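Local coordinates for 3,6-diketocamphane 1,6-monooxygenase (Pseudomonas putida, PDB 4UWM), which catalyses the FMNH2- and O2-dependent Baeyer-Villiger oxidation of a diketocamphane to a lactone in the breakdown of (-)-camphor, working as a homodimer, at residues L311-V315 with D316-L320; A86-A89 with T90-W94. One frame throughout, in Å; residues are numbered along the deposited sequence.

Contact 1 (L311-V315 with D316-L320); sequences LEFLV and DNVFL
The short helix 311-317 ends where Phe313 and Leu314 offer their carbonyls to Asn317, Val318 and Phe319, just before strand 320-322 of the TIM-barrel sheet. Two donors grip each carbonyl. Phe313 O takes the backbone N of Asn317 and, from the same residue, ND2 at 2.8 Å; the amide nitrogen lies in the carbonyl plane on a lone pair, with a C=O...N angle of 125°. With CG beside its own backbone N (chi1 -52°), Asn317 folds back over the last turn, and ND2 also comes within 3.1 Å of Phe313 CD1, amide and ring planes 30° apart. Leu314 O receives Val318 N at 2.9 Å and Phe319 N at 2.8 Å, from opposite faces of its plane. The chain then brings the Phe319 ring back against the last turn: Leu314 CB makes a CH-pi contact over one face, 4.0 Å from the centroid, while Val315 CG2 meets Phe319 CD2 at 4.0 Å. Leu314 CD2 lies alongside Val318 CG2, 3.8 Å away. On the outer side Glu312 and Asp316 bring OE2 and OD2 to 4.0 Å. Lys269 of helix 265-274 forms salt bridges with both residues, which probably offsets the repulsion between them, while each of the two carbonyls accepts two hydrogen bonds, which probably helps to hold the chain's course as it leaves the helix.

Contact 2 (A86-A89 with T90-W94); sequences AKLA and TMIGW
Hydrogen bonding across Ala86-Ala89 and Thr90-Trp94 is that of a regular alpha-helix with one side-chain addition. Met91 N, Ile92 N and Gly93 N bond to the carbonyls of Lys87, Leu88 and Ala89, and the Ile92 bond is nearly straight, with an N-H...O angle of 171°. Ala86 O has two donors from one residue: Thr90 N at 3.1 Å and Thr90 OG1 at 2.8 Å, which approach from opposite faces of the carbonyl plane. A chi1 of -56° sets OG1 beside the backbone N of Thr90, aimed back down the helix, and in this buried setting the hydroxyl is satisfied by the main chain one turn earlier. Apolar contact gathers on another flank. Leu88 CD1 touches Ile92 CD1 at 3.6 Å and Met91 CE at 3.7 Å, so a single methyl meets the ends of both side chains. Met91 reaches it by bending at chi2 and again at chi3, -74°, which curls the terminal methyl back toward Leu88, whereas Ile92 CG1 runs close by Leu88 O, 3.3 Å away. Around this turn of helix 85-98, Leu88 and Ala89 pack on Met150 of helix 139-155, and Trp154 of that helix bonds through NE1 to Ala89 O; Leu88 and Met91 lean on His78 of strand 72-79, and Ala86 packs on Met118 of the second subunit.

In the fold
Both contacts are local, and along the chain they come in series, neither nested nor crossed. Contact 2 comes first, within helix 85-98, the helix of the beta-alpha-beta unit that runs from strand 72-79 to strand 105-108; it closes no loop, and one side of its helix meets the second subunit. More than 200 residues later, contact 1 closes the turn between helix 311-317 and strand 320-322, which pairs in parallel with strand 254-261. Side chains of contact 1 pack on helices 265-274, 276-291 and 296-302. The two lie on opposite sides of the chain's centre, their own centres about 41 Å apart, and share the barrel that holds FMN.

Contact 1 (L311-V315 with D316-L320)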
# COMPACT_ATOMS: atom_id res chain seq x y z
N LEU A 311 -26.20 21.63 15.89
CA LEU A 311 -26.27 21.13 14.52
C LEU A 311 -26.96 22.10 13.57
O LEU A 311 -26.40 22.46 12.53
CB LEU A 311 -26.95 19.75 14.49
CG LEU A 311 -27.14 19.05 13.14
CD1 LEU A 311 -25.85 18.97 12.34
CD2 LEU A 311 -27.71 17.66 13.38
N GLU A 312 -28.16 22.55 13.94
CA GLU A 312 -28.93 23.44 13.09
C GLU A 312 -28.22 24.77 12.85
O GLU A 312 -28.28 25.31 11.75
CB GLU A 312 -30.34 23.68 13.66
CG GLU A 312 -31.23 24.52 12.76
CD GLU A 312 -32.71 24.42 13.10
OE1 GLU A 312 -33.05 24.30 14.30
OE2 GLU A 312 -33.53 24.46 12.16
N PHE A 313 -27.54 25.28 13.87
CA PHE A 313 -26.72 26.47 13.68
C PHE A 313 -25.68 26.25 12.56
O PHE A 313 -25.53 27.09 11.67
CB PHE A 313 -26.02 26.89 14.97
CG PHE A 313 -24.88 27.84 14.74
CD1 PHE A 313 -25.12 29.17 14.38
CD2 PHE A 313 -23.55 27.41 14.83
CE1 PHE A 313 -24.07 30.04 14.14
CE2 PHE A 313 -22.50 28.28 14.58
CZ PHE A 313 -22.76 29.60 14.24
N LEU A 314 -24.98 25.12 12.63
CA LEU A 314 -23.96 24.76 11.63
C LEU A 314 -24.59 24.62 10.25
O LEU A 314 -24.09 25.19 9.28
CB LEU A 314 -23.23 23.47 12.05
CG LEU A 314 -22.34 23.51 13.30
CD1 LEU A 314 -21.77 22.14 13.62
CD2 LEU A 314 -21.21 24.53 13.16
N VAL A 315 -25.70 23.90 10.17
CA VAL A 315 -26.39 23.72 8.89
C VAL A 315 -26.85 25.04 8.27
O VAL A 315 -26.74 25.23 7.06
CB VAL A 315 -27.57 22.73 9.03
CG1 VAL A 315 -28.25 22.50 7.70
CG2 VAL A 315 -27.08 21.41 9.59
N ASP A 316 -27.32 25.96 9.11
CA ASP A 316 -27.86 27.25 8.64
C ASP A 316 -26.82 28.32 8.30
O ASP A 316 -27.03 29.13 7.40
CB ASP A 316 -28.85 27.81 9.68
CG ASP A 316 -30.14 27.02 9.75
OD1 ASP A 316 -30.59 26.49 8.72
OD2 ASP A 316 -30.73 26.94 10.85
N ASN A 317 -25.70 28.32 9.02
CA ASN A 317 -24.76 29.45 8.97
C ASN A 317 -23.32 29.10 8.55
O ASN A 317 -22.57 29.99 8.16
CB ASN A 317 -24.72 30.14 10.33
CG ASN A 317 -26.10 30.51 10.83
OD1 ASN A 317 -26.67 31.52 10.43
ND2 ASN A 317 -26.66 29.68 11.70
N VAL A 318 -22.95 27.82 8.66
CA VAL A 318 -21.57 27.38 8.40
C VAL A 318 -21.47 26.48 7.17
O VAL A 318 -20.78 26.83 6.19
CB VAL A 318 -20.97 26.67 9.63
CG1 VAL A 318 -19.55 26.19 9.33
CG2 VAL A 318 -20.97 27.59 10.84
N PHE A 319 -22.17 25.35 7.19
CA PHE A 319 -22.11 24.39 6.09
C PHE A 319 -22.56 25.04 4.82
O PHE A 319 -23.39 25.94 4.84
CB PHE A 319 -23.01 23.17 6.35
CG PHE A 319 -22.62 22.36 7.54
CD1 PHE A 319 -21.44 22.60 8.23
CD2 PHE A 319 -23.44 21.32 7.95
CE1 PHE A 319 -21.09 21.83 9.33
CE2 PHE A 319 -23.09 20.54 9.05
CZ PHE A 319 -21.92 20.79 9.73
N LEU A 320 -22.01 24.58 3.71
CA LEU A 320 -22.42 25.06 2.41
C LEU A 320 -23.54 24.15 1.91
O LEU A 320 -23.30 23.24 1.12
CB LEU A 320 -21.21 25.09 1.46
CG LEU A 320 -20.08 26.02 1.89
CD1 LEU A 320 -18.92 25.95 0.91
CD2 LEU A 320 -20.57 27.46 2.03

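Contact 2 (A86-A89 with T90-W94)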
# COMPACT_ATOMS: atom_id res chain seq x y z
N ALA A 86 13.17 6.17 3.26
CA ALA A 86 13.51 5.53 1.98
C ALA A 86 12.38 4.60 1.49
O ALA A 86 12.07 4.58 0.31
CB ALA A 86 14.83 4.74 2.07
N LYS A 87 11.83 3.82 2.39
CA LYS A 87 10.67 2.95 2.05
C LYS A 87 9.49 3.81 1.55
O LYS A 87 8.86 3.47 0.55
CB LYS A 87 10.27 2.14 3.29
CG LYS A 87 9.23 1.04 3.06
CD LYS A 87 9.86 -0.10 2.25
CE LYS A 87 8.92 -1.26 2.05
NZ LYS A 87 7.81 -0.81 1.17
N LEU A 88 9.19 4.87 2.28
CA LEU A 88 8.09 5.79 1.91
C LEU A 88 8.37 6.49 0.57
O LEU A 88 7.53 6.53 -0.34
CB LEU A 88 7.82 6.77 3.07
CG LEU A 88 6.72 7.83 2.85
CD1 LEU A 88 5.40 7.17 2.39
CD2 LEU A 88 6.52 8.65 4.12
N ALA A 89 9.59 7.02 0.41
CA ALA A 89 9.92 7.69 -0.85
C ALA A 89 9.75 6.78 -2.06
O ALA A 89 9.24 7.21 -3.09
CB ALA A 89 11.38 8.24 -0.81
N THR A 90 10.19 5.52 -1.94
CA THR A 90 10.10 4.55 -3.03
C THR A 90 8.63 4.27 -3.40
O THR A 90 8.28 4.23 -4.58
CB THR A 90 10.80 3.21 -2.63
OG1 THR A 90 12.16 3.48 -2.26
CG2 THR A 90 10.78 2.18 -3.79
N MET A 91 7.79 4.08 -2.39
CA MET A 91 6.35 3.80 -2.60
C MET A 91 5.68 4.99 -3.28
O MET A 91 4.93 4.81 -4.24
CB MET A 91 5.65 3.47 -1.27
CG MET A 91 4.13 3.16 -1.43
SD MET A 91 3.12 4.62 -1.27
CE MET A 91 3.19 4.95 0.48
N ILE A 92 5.96 6.19 -2.80
CA ILE A 92 5.40 7.42 -3.39
C ILE A 92 5.77 7.55 -4.88
O ILE A 92 4.92 7.82 -5.72
CB ILE A 92 5.87 8.66 -2.61
CG1 ILE A 92 5.22 8.69 -1.22
CG2 ILE A 92 5.57 9.95 -3.38
CD1 ILE A 92 5.84 9.65 -0.23
N GLY A 93 7.05 7.36 -5.19
CA GLY A 93 7.48 7.43 -6.59
C GLY A 93 6.83 6.38 -7.48
O GLY A 93 6.42 6.66 -8.62
N TRP A 94 6.71 5.16 -6.97
CA TRP A 94 6.17 4.09 -7.78
C TRP A 94 4.67 4.32 -8.01
O TRP A 94 4.17 4.11 -9.11
CB TRP A 94 6.38 2.72 -7.08
CG TRP A 94 6.02 1.53 -7.95
CD1 TRP A 94 6.41 1.32 -9.24
CD2 TRP A 94 5.21 0.39 -7.58
NE1 TRP A 94 5.90 0.13 -9.70
CE2 TRP A 94 5.16 -0.46 -8.71
CE3 TRP A 94 4.51 0.02 -6.41
CZ2 TRP A 94 4.46 -1.67 -8.71
CZ3 TRP A 94 3.81 -1.20 -6.41
CH2 TRP A 94 3.79 -2.03 -7.54